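Local coordinates for protein acetone carboxylase alpha subunit (Xanthobacter autotrophicus Py2, PDB 5M45) that is the alpha subunit of a multi-chain carboxylase, belongs to the hydantoinase B/oxoprolinase family and carries a bound manganese ion, at residues G580-P585 and I599-Q604; Y558-H563 and P588-M593; M537-I542 and Y621-P626; S455-A460 and S522-W527. All coordinates share one frame; numbering follows the deposited sequence.

Overall arrangement
All four contacts lie within the hydantoinase B/oxoprolinase region of the chain. Along the sequence, interaction 4 closes first; interaction 3 then spans a longer loop that encloses interactions 1 and 2, whose segments alternate. In the antiparallel sheet ordered 497-504, 520-526, 617-621, 559-563 and 598-602, interaction 4 uses strand 520-526, interaction 2 strand 559-563, and interaction 1 strand 598-602, outermost within this chain. Interaction 3 joins two loops, one of which leaves strand 617-621. Centres of interactions 1 and 2 are about 6 Å apart, sharing the Asp582-Tyr558 and Asp602-Arg559 links; the remaining centres are about 13 to 18 Å apart. Interactions 1, 2 and 4 thereby tie loops to strands of one sheet.

Interaction 1. Residues G580-P585 and I599-Q604; sequences GGDTDP and IKRDKQ
A two-pronged, end-on salt bridge whose flat groups are not coplanar joins Asp582 to Arg601: both terminal guanidinium nitrogens are used, one for each carboxylate oxygen, yet the two planes stand 40° apart. The twist falls unevenly on the two bonds. Arg601 NH2 reaches Asp582 OD2 at 2.8 Å, nearly straight (167°), on the syn lone pair of the oxygen and in the plane of the guanidinium. Arg601 NH1 meets Asp582 OD1 at 3.0 Å from above the carboxylate plane, and this bond is somewhat more bent.

The side chains approach from opposite directions. Arg601 leaves strand 598-602 with CG anti to the backbone N and bends at chi3 (-74°), which turns its end group toward the loop. Asp582, at the centre of an inverse gamma turn, extends its carboxylate to meet it. Pro585 packs beside the bridge, its O 3.6 Å and its CB 3.8 Å from Arg601 NH2.

Neither charge depends on the other alone. Tyr558 OH hydrogen-bonds to Asp582 OD2, and Asp591 OD1 forms a second salt bridge to Arg601 NH1. With two carboxylates around one guanidinium, Arg601 probably stays protonated, and the added tyrosine hydrogen bond should stabilise the negative charge of Asp582; the paired bonds also restrict rotation of both end groups where loop 580-585 meets the strand that is outermost within this chain.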
loop_
_atom_site.group_PDB
_atom_site.type_symbol
_atom_site.label_atom_id
_atom_site.label_comp_id
_atom_site.label_asym_id
_atom_site.label_seq_id
_atom_site.Cartn_x
_atom_site.Cartn_y
_atom_site.Cartn_z
ATOM N N GLY A 580 -36.043 -11.539 15.023
ATOM C CA GLY A 580 -35.390 -11.954 16.280
ATOM C C GLY A 580 -34.046 -12.658 16.105
ATOM O O GLY A 580 -33.278 -12.313 15.207
ATOM N N GLY A 581 -33.782 -13.641 16.973
ATOM C CA GLY A 581 -32.569 -14.449 16.935
ATOM C C GLY A 581 -32.830 -15.891 16.504
ATOM O O GLY A 581 -33.959 -16.344 16.436
ATOM N N ASP A 582 -31.745 -16.589 16.203
ATOM C CA ASP A 582 -31.726 -17.993 15.803
ATOM C C ASP A 582 -31.664 -18.815 17.110
ATOM O O ASP A 582 -30.635 -19.395 17.498
ATOM C CB ASP A 582 -30.521 -18.212 14.874
ATOM C CG ASP A 582 -30.516 -19.554 14.174
ATOM O OD1 ASP A 582 -31.613 -20.046 13.732
ATOM O OD2 ASP A 582 -29.378 -20.133 14.024
ATOM N N THR A 583 -32.811 -18.877 17.769
ATOM C CA THR A 583 -32.899 -19.316 19.153
ATOM C C THR A 583 -32.260 -20.697 19.440
ATOM O O THR A 583 -31.472 -20.838 20.397
ATOM C CB THR A 583 -34.384 -19.270 19.607
ATOM O OG1 THR A 583 -34.899 -17.924 19.449
ATOM C CG2 THR A 583 -34.549 -19.727 21.076
ATOM N N ASP A 584 -32.589 -21.682 18.603
ATOM C CA ASP A 584 -32.032 -23.029 18.700
ATOM C C ASP A 584 -31.547 -23.426 17.310
ATOM O O ASP A 584 -32.361 -23.837 16.477
ATOM C CB ASP A 584 -33.091 -24.026 19.195
ATOM C CG ASP A 584 -32.522 -25.449 19.434
ATOM O OD1 ASP A 584 -31.354 -25.741 19.060
ATOM O OD2 ASP A 584 -33.254 -26.279 20.018
ATOM N N PRO A 585 -30.225 -23.295 17.035
ATOM C CA PRO A 585 -29.774 -23.540 15.654
ATOM C C PRO A 585 -29.882 -24.992 15.197
ATOM O O PRO A 585 -29.802 -25.253 14.000
ATOM C CB PRO A 585 -28.315 -23.079 15.663
ATOM C CG PRO A 585 -27.935 -22.985 17.087
ATOM C CD PRO A 585 -29.169 -22.705 17.870
ATOM N N ILE A 599 -29.593 -21.102 1.290
ATOM C CA ILE A 599 -29.195 -20.902 2.676
ATOM C C ILE A 599 -27.836 -21.539 2.932
ATOM O O ILE A 599 -27.622 -22.690 2.580
ATOM C CB ILE A 599 -30.226 -21.500 3.656
ATOM C CG1 ILE A 599 -31.570 -20.786 3.489
ATOM C CG2 ILE A 599 -29.726 -21.423 5.113
ATOM C CD1 ILE A 599 -32.693 -21.340 4.308
ATOM N N LYS A 600 -26.936 -20.798 3.565
ATOM C CA LYS A 600 -25.692 -21.352 4.085
ATOM C C LYS A 600 -25.764 -21.373 5.627
ATOM O O LYS A 600 -25.807 -20.311 6.264
ATOM C CB LYS A 600 -24.498 -20.533 3.585
ATOM C CG LYS A 600 -24.315 -20.677 2.063
ATOM C CD LYS A 600 -22.982 -20.099 1.589
ATOM C CE LYS A 600 -22.827 -20.214 0.077
ATOM N NZ LYS A 600 -21.432 -19.796 -0.344
ATOM N N ARG A 601 -25.856 -22.569 6.201
ATOM C CA ARG A 601 -25.942 -22.773 7.645
ATOM C C ARG A 601 -24.942 -23.877 8.004
ATOM O O ARG A 601 -25.208 -25.064 7.721
ATOM C CB ARG A 601 -27.380 -23.176 8.051
ATOM C CG ARG A 601 -27.551 -23.617 9.502
ATOM C CD ARG A 601 -28.964 -24.063 9.862
ATOM N NE ARG A 601 -29.936 -22.962 9.987
ATOM C CZ ARG A 601 -30.062 -22.143 11.025
ATOM N NH1 ARG A 601 -30.999 -21.216 11.003
ATOM N NH2 ARG A 601 -29.250 -22.206 12.076
ATOM N N ASP A 602 -23.796 -23.503 8.568
ATOM C CA ASP A 602 -22.694 -24.464 8.745
ATOM C C ASP A 602 -21.658 -23.956 9.736
ATOM O O ASP A 602 -21.829 -22.856 10.287
ATOM C CB ASP A 602 -22.062 -24.829 7.377
ATOM C CG ASP A 602 -21.432 -23.646 6.662
ATOM O OD1 ASP A 602 -21.057 -22.635 7.275
ATOM O OD2 ASP A 602 -21.275 -23.719 5.422
ATOM N N LYS A 603 -20.581 -24.740 9.946
ATOM C CA LYS A 603 -19.493 -24.354 10.860
ATOM C C LYS A 603 -18.418 -23.399 10.296
ATOM O O LYS A 603 -17.454 -23.082 10.994
ATOM C CB LYS A 603 -18.784 -25.594 11.417
ATOM C CG LYS A 603 -19.628 -26.474 12.365
ATOM C CD LYS A 603 -19.943 -25.801 13.681
ATOM C CE LYS A 603 -18.702 -25.446 14.541
ATOM N NZ LYS A 603 -19.085 -24.864 15.861
ATOM N N GLN A 604 -18.576 -22.911 9.075
ATOM C CA GLN A 604 -17.528 -22.136 8.433
ATOM C C GLN A 604 -17.592 -20.654 8.872
ATOM O O GLN A 604 -18.210 -19.809 8.226
ATOM C CB GLN A 604 -17.621 -22.316 6.898
ATOM C CG GLN A 604 -16.430 -21.788 6.115
ATOM C CD GLN A 604 -15.130 -22.431 6.527
ATOM O OE1 GLN A 604 -15.101 -23.597 6.881
ATOM N NE2 GLN A 604 -14.036 -21.676 6.472
#

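Interaction 2. Residues Y558-H563 and P588-M593; sequences YRFAAH and PTWDAM
Phe560 and Trp590 are brought together by different first torsions: Phe560 holds CG anti to its own backbone N (chi1 178°), reaching out from the strand, whereas Trp590 holds CG anti to the carbonyl carbon (chi1 -62°), which carries the indole to the phenyl ring. Trp590 CE3 sits over one face of that ring, offset toward the rim, and its closest atom there is Phe560 CE2 at 3.8 Å. The neighbouring indole carbon follows, with Trp590 CZ3 4.1 Å from Phe560 CD2. The Phe560 ring and the six-membered ring of Trp590 are inclined at 58°, with centroids 5.5 Å apart. This is neither a parallel stack nor a T-shaped pair: the benzo side of the indole leans over part of the phenyl face.

The contact joins the sheet to a loop. Strand 559-563 lies between strands 617-621 and 598-602 in an antiparallel sheet, and Phe560 points out of it toward the long connection between helix 567-573 and strand 598-602. Residues 590-593 of that connection take helical backbone angles, and Met593 N bonds to Trp590 O at 3.0 Å. Leu619 of strand 617-621 touches both rings, while Trp590 NE1 donates to the carbonyl of Leu579.

On another part of the phenyl ring, Asp591 OD1 comes within 3.8 Å of Phe560 CE1. The two side chains run past each other in opposite directions. That carboxylate oxygen is held chiefly by its salt bridge to Arg601 of strand 598-602.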
loop_
_atom_site.group_PDB
_atom_site.type_symbol
_atom_site.label_atom_id
_atom_site.label_comp_id
_atom_site.label_asym_id
_atom_site.label_seq_id
_atom_site.Cartn_x
_atom_site.Cartn_y
_atom_site.Cartn_z
ATOM N N TYR A 558 -20.750 -20.378 14.421
ATOM C CA TYR A 558 -21.315 -20.880 13.187
ATOM C C TYR A 558 -21.805 -19.708 12.318
ATOM O O TYR A 558 -21.890 -18.576 12.776
ATOM C CB TYR A 558 -22.438 -21.904 13.446
ATOM C CG TYR A 558 -23.735 -21.299 14.000
ATOM C CD1 TYR A 558 -23.901 -21.066 15.358
ATOM C CD2 TYR A 558 -24.784 -20.945 13.152
ATOM C CE1 TYR A 558 -25.079 -20.505 15.863
ATOM C CE2 TYR A 558 -25.976 -20.371 13.654
ATOM C CZ TYR A 558 -26.121 -20.149 15.000
ATOM O OH TYR A 558 -27.301 -19.571 15.500
ATOM N N ARG A 559 -22.078 -20.028 11.055
ATOM C CA ARG A 559 -22.548 -19.105 10.021
ATOM C C ARG A 559 -24.012 -19.367 9.663
ATOM O O ARG A 559 -24.405 -20.534 9.494
ATOM C CB ARG A 559 -21.692 -19.325 8.733
ATOM C CG ARG A 559 -22.217 -18.681 7.480
ATOM C CD ARG A 559 -21.240 -18.701 6.303
ATOM N NE ARG A 559 -20.939 -20.032 5.739
ATOM C CZ ARG A 559 -20.436 -20.223 4.508
ATOM N NH1 ARG A 559 -20.225 -19.203 3.668
ATOM N NH2 ARG A 559 -20.153 -21.442 4.094
ATOM N N PHE A 560 -24.795 -18.297 9.547
ATOM C CA PHE A 560 -26.081 -18.280 8.833
ATOM C C PHE A 560 -26.164 -17.089 7.888
ATOM O O PHE A 560 -26.048 -15.947 8.324
ATOM C CB PHE A 560 -27.302 -18.202 9.780
ATOM C CG PHE A 560 -28.628 -18.132 9.052
ATOM C CD1 PHE A 560 -29.293 -19.289 8.678
ATOM C CD2 PHE A 560 -29.233 -16.889 8.760
ATOM C CE1 PHE A 560 -30.519 -19.220 7.982
ATOM C CE2 PHE A 560 -30.454 -16.820 8.097
ATOM C CZ PHE A 560 -31.089 -17.990 7.696
ATOM N N ALA A 561 -26.390 -17.381 6.605
ATOM C CA ALA A 561 -26.675 -16.395 5.577
ATOM C C ALA A 561 -27.685 -16.941 4.591
ATOM O O ALA A 561 -27.746 -18.166 4.371
ATOM C CB ALA A 561 -25.401 -16.005 4.840
ATOM N N ALA A 562 -28.474 -16.053 3.983
ATOM C CA ALA A 562 -29.502 -16.459 3.005
ATOM C C ALA A 562 -29.559 -15.516 1.791
ATOM O O ALA A 562 -29.664 -14.320 1.944
ATOM C CB ALA A 562 -30.877 -16.568 3.686
ATOM N N HIS A 563 -29.469 -16.099 0.592
ATOM C CA HIS A 563 -29.535 -15.384 -0.695
ATOM C C HIS A 563 -30.820 -15.723 -1.446
ATOM O O HIS A 563 -31.427 -16.762 -1.195
ATOM C CB HIS A 563 -28.337 -15.738 -1.575
ATOM C CG HIS A 563 -27.015 -15.398 -0.960
ATOM N ND1 HIS A 563 -26.618 -14.101 -0.741
ATOM C CD2 HIS A 563 -26.000 -16.180 -0.516
ATOM C CE1 HIS A 563 -25.425 -14.086 -0.177
ATOM N NE2 HIS A 563 -25.006 -15.337 -0.060
ATOM N N PRO A 588 -34.089 -24.834 13.923
ATOM C CA PRO A 588 -34.353 -23.448 13.513
ATOM C C PRO A 588 -35.771 -23.240 12.979
ATOM O O PRO A 588 -36.361 -24.155 12.466
ATOM C CB PRO A 588 -33.343 -23.227 12.384
ATOM C CG PRO A 588 -33.065 -24.581 11.804
ATOM C CD PRO A 588 -33.262 -25.562 12.942
ATOM N N THR A 589 -36.304 -22.022 13.116
ATOM C CA THR A 589 -37.629 -21.680 12.577
ATOM C C THR A 589 -37.537 -20.903 11.245
ATOM O O THR A 589 -38.464 -20.983 10.414
ATOM C CB THR A 589 -38.438 -20.832 13.561
ATOM O OG1 THR A 589 -37.729 -19.621 13.880
ATOM C CG2 THR A 589 -38.728 -21.629 14.834
ATOM N N TRP A 590 -36.451 -20.147 11.027
ATOM C CA TRP A 590 -36.357 -19.287 9.856
ATOM C C TRP A 590 -36.307 -20.028 8.505
ATOM O O TRP A 590 -36.882 -19.592 7.527
ATOM C CB TRP A 590 -35.110 -18.364 9.929
ATOM C CG TRP A 590 -35.080 -17.406 11.058
ATOM C CD1 TRP A 590 -36.150 -16.938 11.795
ATOM C CD2 TRP A 590 -33.922 -16.749 11.577
ATOM N NE1 TRP A 590 -35.710 -16.038 12.742
ATOM C CE2 TRP A 590 -34.347 -15.900 12.626
ATOM C CE3 TRP A 590 -32.560 -16.794 11.264
ATOM C CZ2 TRP A 590 -33.453 -15.109 13.356
ATOM C CZ3 TRP A 590 -31.675 -16.001 11.990
ATOM C CH2 TRP A 590 -32.124 -15.165 13.012
ATOM N N ASP A 591 -35.609 -21.147 8.478
ATOM C CA ASP A 591 -35.277 -21.811 7.202
ATOM C C ASP A 591 -36.541 -22.243 6.431
ATOM O O ASP A 591 -36.638 -22.026 5.223
ATOM C CB ASP A 591 -34.326 -23.007 7.449
ATOM C CG ASP A 591 -33.040 -22.616 8.160
ATOM O OD1 ASP A 591 -33.083 -21.739 9.067
ATOM O OD2 ASP A 591 -31.959 -23.193 7.829
ATOM N N ALA A 592 -37.523 -22.773 7.157
ATOM C CA ALA A 592 -38.799 -23.180 6.547
ATOM C C ALA A 592 -39.655 -22.011 6.023
ATOM O O ALA A 592 -40.550 -22.238 5.215
ATOM C CB ALA A 592 -39.598 -24.036 7.527
ATOM N N MET A 593 -39.388 -20.790 6.488
ATOM C CA MET A 593 -40.092 -19.584 6.024
ATOM C C MET A 593 -39.560 -19.082 4.666
ATOM O O MET A 593 -40.186 -18.203 4.048
ATOM C CB MET A 593 -39.927 -18.444 7.051
ATOM C CG MET A 593 -40.430 -18.709 8.466
ATOM S SD MET A 593 -40.102 -17.268 9.549
ATOM C CE MET A 593 -40.420 -17.974 11.159
#

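Interaction 3. Residues M537-I542 and Y621-P626; sequences MGNGHI and YMRGGP
Arg623 grips Asn539 side-on, using NE for the side-chain oxygen and NH2 for the backbone oxygen of the same residue. The Arg623 NE bond to Asn539 OD1 is 2.9 Å long with an N-H...O angle of 156°; the donor stands above the amide carbonyl plane, not on a lone pair. Arg623 NH2 bonds to Asn539 O at 2.8 Å, but is more bent, at 135°, and that oxygen is tilted out of the guanidinium plane. Arg623 NH2 is also 3.7 Å from Gly538 C, so it lies close against the backbone at the Gly538-Asn539 peptide.

The next shell fixes the amide. Asn539 CG lies between the backbone N and the carbonyl carbon (chi1 63°), and from there Asn539 ND2 donates to Ile542 O at 3.0 Å. This bond is in the plane of both the amide and the receiving carbonyl, which supports the assignment of OD1 and ND2 and directs OD1 to Arg623. On the arginine side, NH1 lies 3.6 Å above the ring plane of Tyr621, toward the rim.

Farther out, Asp295 of strand 286-297 accepts from the backbone N atoms of Gly540 and His541, and Arg623 makes backbone bonds with Ser436 and Gly462. The arrangement is a buried, side-on, two-nitrogen arginine grip on one asparagine, joining the non-regular loops that follow strands 532-535 and 617-621 in the hydantoinase B/oxoprolinase region.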
loop_
_atom_site.group_PDB
_atom_site.type_symbol
_atom_site.label_atom_id
_atom_site.label_comp_id
_atom_site.label_asym_id
_atom_site.label_seq_id
_atom_site.Cartn_x
_atom_site.Cartn_y
_atom_site.Cartn_z
ATOM N N MET A 537 -15.999 -13.520 10.106
ATOM C CA MET A 537 -14.681 -13.710 10.748
ATOM C C MET A 537 -14.825 -13.915 12.263
ATOM O O MET A 537 -15.220 -13.012 12.984
ATOM C CB MET A 537 -13.749 -12.504 10.478
ATOM C CG MET A 537 -12.302 -12.673 10.983
ATOM S SD MET A 537 -11.445 -14.147 10.396
ATOM C CE MET A 537 -11.086 -15.116 11.870
ATOM N N GLY A 538 -14.471 -15.128 12.711
ATOM C CA GLY A 538 -14.520 -15.546 14.129
ATOM C C GLY A 538 -14.140 -17.016 14.292
ATOM O O GLY A 538 -13.883 -17.720 13.297
ATOM N N ASN A 539 -14.095 -17.479 15.531
ATOM C CA ASN A 539 -13.791 -18.884 15.848
ATOM C C ASN A 539 -14.985 -19.775 15.483
ATOM O O ASN A 539 -16.145 -19.366 15.645
ATOM C CB ASN A 539 -13.399 -19.049 17.326
ATOM C CG ASN A 539 -14.521 -18.686 18.294
ATOM O OD1 ASN A 539 -15.125 -17.635 18.178
ATOM N ND2 ASN A 539 -14.809 -19.577 19.264
ATOM N N GLY A 540 -14.708 -20.966 14.978
ATOM C CA GLY A 540 -15.732 -21.896 14.470
ATOM C C GLY A 540 -15.704 -23.249 15.126
ATOM O O GLY A 540 -16.512 -23.552 16.046
ATOM N N HIS A 541 -14.748 -24.058 14.685
ATOM C CA HIS A 541 -14.583 -25.424 15.208
ATOM C C HIS A 541 -14.099 -25.544 16.672
ATOM O O HIS A 541 -14.299 -26.603 17.291
ATOM C CB HIS A 541 -13.631 -26.218 14.298
ATOM C CG HIS A 541 -14.070 -26.325 12.871
ATOM N ND1 HIS A 541 -15.164 -27.055 12.485
ATOM C CD2 HIS A 541 -13.538 -25.814 11.733
ATOM C CE1 HIS A 541 -15.292 -26.993 11.167
ATOM N NE2 HIS A 541 -14.335 -26.210 10.697
ATOM N N ILE A 542 -13.468 -24.496 17.207
ATOM C CA ILE A 542 -12.820 -24.498 18.529
ATOM C C ILE A 542 -13.331 -23.310 19.365
ATOM O O ILE A 542 -13.399 -22.177 18.870
ATOM C CB ILE A 542 -11.287 -24.399 18.372
ATOM C CG1 ILE A 542 -10.750 -25.684 17.731
ATOM C CG2 ILE A 542 -10.584 -24.177 19.720
ATOM C CD1 ILE A 542 -9.281 -25.662 17.294
ATOM N N TYR A 621 -23.447 -13.079 15.219
ATOM C CA TYR A 621 -23.495 -13.842 16.492
ATOM C C TYR A 621 -22.253 -13.491 17.324
ATOM O O TYR A 621 -21.106 -13.776 16.913
ATOM C CB TYR A 621 -23.614 -15.370 16.162
ATOM C CG TYR A 621 -23.194 -16.405 17.230
ATOM C CD1 TYR A 621 -23.229 -16.137 18.608
ATOM C CD2 TYR A 621 -22.803 -17.695 16.832
ATOM C CE1 TYR A 621 -22.830 -17.099 19.554
ATOM C CE2 TYR A 621 -22.420 -18.669 17.780
ATOM C CZ TYR A 621 -22.417 -18.352 19.127
ATOM O OH TYR A 621 -22.006 -19.306 20.034
ATOM N N MET A 622 -22.488 -12.887 18.491
ATOM C CA MET A 622 -21.419 -12.546 19.452
ATOM C C MET A 622 -21.267 -13.625 20.529
ATOM O O MET A 622 -22.263 -14.098 21.092
ATOM C CB MET A 622 -21.697 -11.186 20.126
ATOM C CG MET A 622 -21.226 -9.977 19.326
ATOM S SD MET A 622 -21.775 -9.811 17.603
ATOM C CE MET A 622 -23.538 -9.625 17.837
ATOM N N ARG A 623 -20.027 -13.987 20.836
ATOM C CA ARG A 623 -19.776 -15.144 21.726
ATOM C C ARG A 623 -19.987 -14.887 23.225
ATOM O O ARG A 623 -19.883 -13.754 23.717
ATOM C CB ARG A 623 -18.332 -15.657 21.555
ATOM C CG ARG A 623 -17.794 -15.841 20.129
ATOM C CD ARG A 623 -18.636 -16.764 19.258
ATOM N NE ARG A 623 -17.944 -17.017 17.971
ATOM C CZ ARG A 623 -18.367 -16.678 16.753
ATOM N NH1 ARG A 623 -19.528 -16.071 16.528
ATOM N NH2 ARG A 623 -17.611 -16.995 15.708
ATOM N N GLY A 624 -20.256 -15.973 23.932
ATOM C CA GLY A 624 -20.315 -15.993 25.380
ATOM C C GLY A 624 -18.949 -16.226 26.018
ATOM O O GLY A 624 -17.930 -16.422 25.333
ATOM N N GLY A 625 -18.950 -16.158 27.348
ATOM C CA GLY A 625 -17.775 -16.415 28.190
ATOM C C GLY A 625 -17.862 -17.752 28.960
ATOM O O GLY A 625 -18.942 -18.325 29.052
ATOM N N PRO A 626 -16.721 -18.227 29.497
ATOM C CA PRO A 626 -16.618 -19.520 30.186
ATOM C C PRO A 626 -17.241 -19.610 31.594
ATOM O O PRO A 626 -17.368 -18.609 32.312
ATOM C CB PRO A 626 -15.108 -19.743 30.260
ATOM C CG PRO A 626 -14.528 -18.347 30.353
ATOM C CD PRO A 626 -15.420 -17.525 29.436
#

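Interaction 4. Residues S455-A460 and S522-W527; sequences SFECAA and SLRMVW
The Arg524 guanidinium receives its partners at the edge: Glu457 OE1, Ser522 OG and a water all lie in or near its plane. The Glu457 carboxylate is turned 73° from that plane, so Arg524 NH2 approaches Glu457 OE1 from above the carboxylate at 3.1 Å, completing a salt bridge. The same oxygen uses its syn lone pair for Ser522 OG, which donates to Glu457 OE1 at 2.6 Å. These two donors reach OE1 from different directions, and Asn620 ND2 is a third.

Ser522 OG also accepts from Arg524 NE at 2.9 Å, in a nearly straight bond (172°). Having CG anti to the carbonyl carbon and a bend at chi2 (-53°) folds the Arg524 chain back toward this hydroxyl. The water accepts from Arg524 NH2 at 2.9 Å and is 2.7 Å from Ser455 OG. Ser455 OG accepts from Glu457 N at 3.1 Å, forming an ST turn as the 3-10 segment 457-459 begins.

Around this buried network, Arg502 and Tyr499 OH serve Glu457 OE2, and Glu495 pairs with Arg524 NH1. The 455-460 loop, following strand 450-454 of another sheet, thus meets strand 520-526 between its neighbours 497-504, which carries Tyr499 and Arg502, and 617-621, which carries Asn620.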
loop_
_atom_site.group_PDB
_atom_site.type_symbol
_atom_site.label_atom_id
_atom_site.label_comp_id
_atom_site.label_asym_id
_atom_site.label_seq_id
_atom_site.Cartn_x
_atom_site.Cartn_y
_atom_site.Cartn_z
ATOM N N SER A 455 -18.735 -3.994 12.021
ATOM C CA SER A 455 -19.553 -3.798 13.207
ATOM C C SER A 455 -18.769 -4.063 14.491
ATOM O O SER A 455 -18.091 -5.137 14.622
ATOM C CB SER A 455 -20.773 -4.736 13.212
ATOM O OG SER A 455 -21.497 -4.565 14.408
ATOM N N PHE A 456 -18.909 -3.138 15.450
ATOM C CA PHE A 456 -18.355 -3.303 16.810
ATOM C C PHE A 456 -19.413 -3.806 17.837
ATOM O O PHE A 456 -19.260 -3.609 19.048
ATOM C CB PHE A 456 -17.616 -2.022 17.275
ATOM C CG PHE A 456 -16.122 -2.048 16.993
ATOM C CD1 PHE A 456 -15.639 -1.917 15.702
ATOM C CD2 PHE A 456 -15.191 -2.180 18.036
ATOM C CE1 PHE A 456 -14.281 -1.950 15.440
ATOM C CE2 PHE A 456 -13.857 -2.228 17.780
ATOM C CZ PHE A 456 -13.380 -2.093 16.488
ATOM N N GLU A 457 -20.411 -4.557 17.361
ATOM C CA GLU A 457 -21.303 -5.304 18.257
ATOM C C GLU A 457 -20.471 -6.278 19.117
ATOM O O GLU A 457 -20.859 -6.499 20.248
ATOM C CB GLU A 457 -22.429 -6.053 17.491
ATOM C CG GLU A 457 -23.566 -5.120 17.076
ATOM C CD GLU A 457 -24.803 -5.812 16.526
ATOM O OE1 GLU A 457 -24.726 -6.898 15.895
ATOM O OE2 GLU A 457 -25.901 -5.225 16.743
ATOM N N CYS A 458 -19.326 -6.789 18.617
ATOM C CA CYS A 458 -18.491 -7.704 19.395
ATOM C C CYS A 458 -17.469 -6.987 20.314
ATOM O O CYS A 458 -16.465 -7.599 20.753
ATOM C CB CYS A 458 -17.822 -8.782 18.525
ATOM S SG CYS A 458 -16.902 -8.109 17.104
ATOM N N ALA A 459 -17.749 -5.718 20.626
ATOM C CA ALA A 459 -17.304 -5.088 21.847
ATOM C C ALA A 459 -18.066 -5.557 23.077
ATOM O O ALA A 459 -17.626 -5.256 24.207
ATOM C CB ALA A 459 -17.388 -3.537 21.737
ATOM N N ALA A 460 -19.196 -6.262 22.880
ATOM C CA ALA A 460 -20.147 -6.601 23.947
ATOM C C ALA A 460 -20.407 -8.107 23.970
ATOM O O ALA A 460 -21.467 -8.580 23.569
ATOM C CB ALA A 460 -21.436 -5.817 23.735
ATOM N N SER A 522 -27.778 -10.511 16.276
ATOM C CA SER A 522 -28.627 -9.622 15.482
ATOM C C SER A 522 -28.832 -10.215 14.081
ATOM O O SER A 522 -27.884 -10.733 13.492
ATOM C CB SER A 522 -28.017 -8.204 15.389
ATOM O OG SER A 522 -26.721 -8.161 14.773
ATOM N N LEU A 523 -30.076 -10.137 13.564
ATOM C CA LEU A 523 -30.372 -10.531 12.198
ATOM C C LEU A 523 -30.429 -9.262 11.365
ATOM O O LEU A 523 -31.218 -8.351 11.672
ATOM C CB LEU A 523 -31.734 -11.255 12.095
ATOM C CG LEU A 523 -32.167 -11.753 10.706
ATOM C CD1 LEU A 523 -31.135 -12.661 10.116
ATOM C CD2 LEU A 523 -33.510 -12.467 10.715
ATOM N N ARG A 524 -29.623 -9.228 10.305
ATOM C CA ARG A 524 -29.585 -8.106 9.347
ATOM C C ARG A 524 -30.194 -8.482 7.989
ATOM O O ARG A 524 -29.993 -9.605 7.498
ATOM C CB ARG A 524 -28.163 -7.631 9.103
ATOM C CG ARG A 524 -27.273 -7.532 10.352
ATOM C CD ARG A 524 -27.860 -6.717 11.495
ATOM N NE ARG A 524 -26.773 -6.442 12.419
ATOM C CZ ARG A 524 -25.891 -5.441 12.323
ATOM N NH1 ARG A 524 -25.976 -4.521 11.386
ATOM N NH2 ARG A 524 -24.889 -5.372 13.199
ATOM N N MET A 525 -30.888 -7.522 7.396
ATOM C CA MET A 525 -31.351 -7.602 6.012
ATOM C C MET A 525 -30.632 -6.525 5.210
ATOM O O MET A 525 -30.599 -5.366 5.615
ATOM C CB MET A 525 -32.867 -7.408 5.908
ATOM C CG MET A 525 -33.420 -7.746 4.518
ATOM S SD MET A 525 -35.245 -7.750 4.314
ATOM C CE MET A 525 -35.506 -5.982 4.260
ATOM N N VAL A 526 -30.074 -6.894 4.060
ATOM C CA VAL A 526 -29.410 -5.913 3.166
ATOM C C VAL A 526 -30.467 -4.941 2.603
ATOM O O VAL A 526 -31.548 -5.354 2.161
ATOM C CB VAL A 526 -28.626 -6.637 2.063
ATOM C CG1 VAL A 526 -27.934 -5.650 1.128
ATOM C CG2 VAL A 526 -27.555 -7.565 2.676
ATOM N N TRP A 527 -30.163 -3.640 2.626
ATOM C CA TRP A 527 -31.135 -2.615 2.266
ATOM C C TRP A 527 -30.477 -1.283 1.805
ATOM O O TRP A 527 -29.737 -0.645 2.575
ATOM C CB TRP A 527 -32.071 -2.349 3.461
ATOM C CG TRP A 527 -33.100 -1.304 3.163
ATOM C CD1 TRP A 527 -33.122 0.007 3.586
ATOM C CD2 TRP A 527 -34.228 -1.476 2.317
ATOM N NE1 TRP A 527 -34.218 0.651 3.050
ATOM C CE2 TRP A 527 -34.904 -0.232 2.258
ATOM C CE3 TRP A 527 -34.706 -2.551 1.558
ATOM C CZ2 TRP A 527 -36.074 -0.054 1.515
ATOM C CZ3 TRP A 527 -35.871 -2.386 0.821
ATOM C CH2 TRP A 527 -36.529 -1.123 0.773
HETATM O O HOH W 1 -23.412 -2.920 13.462
#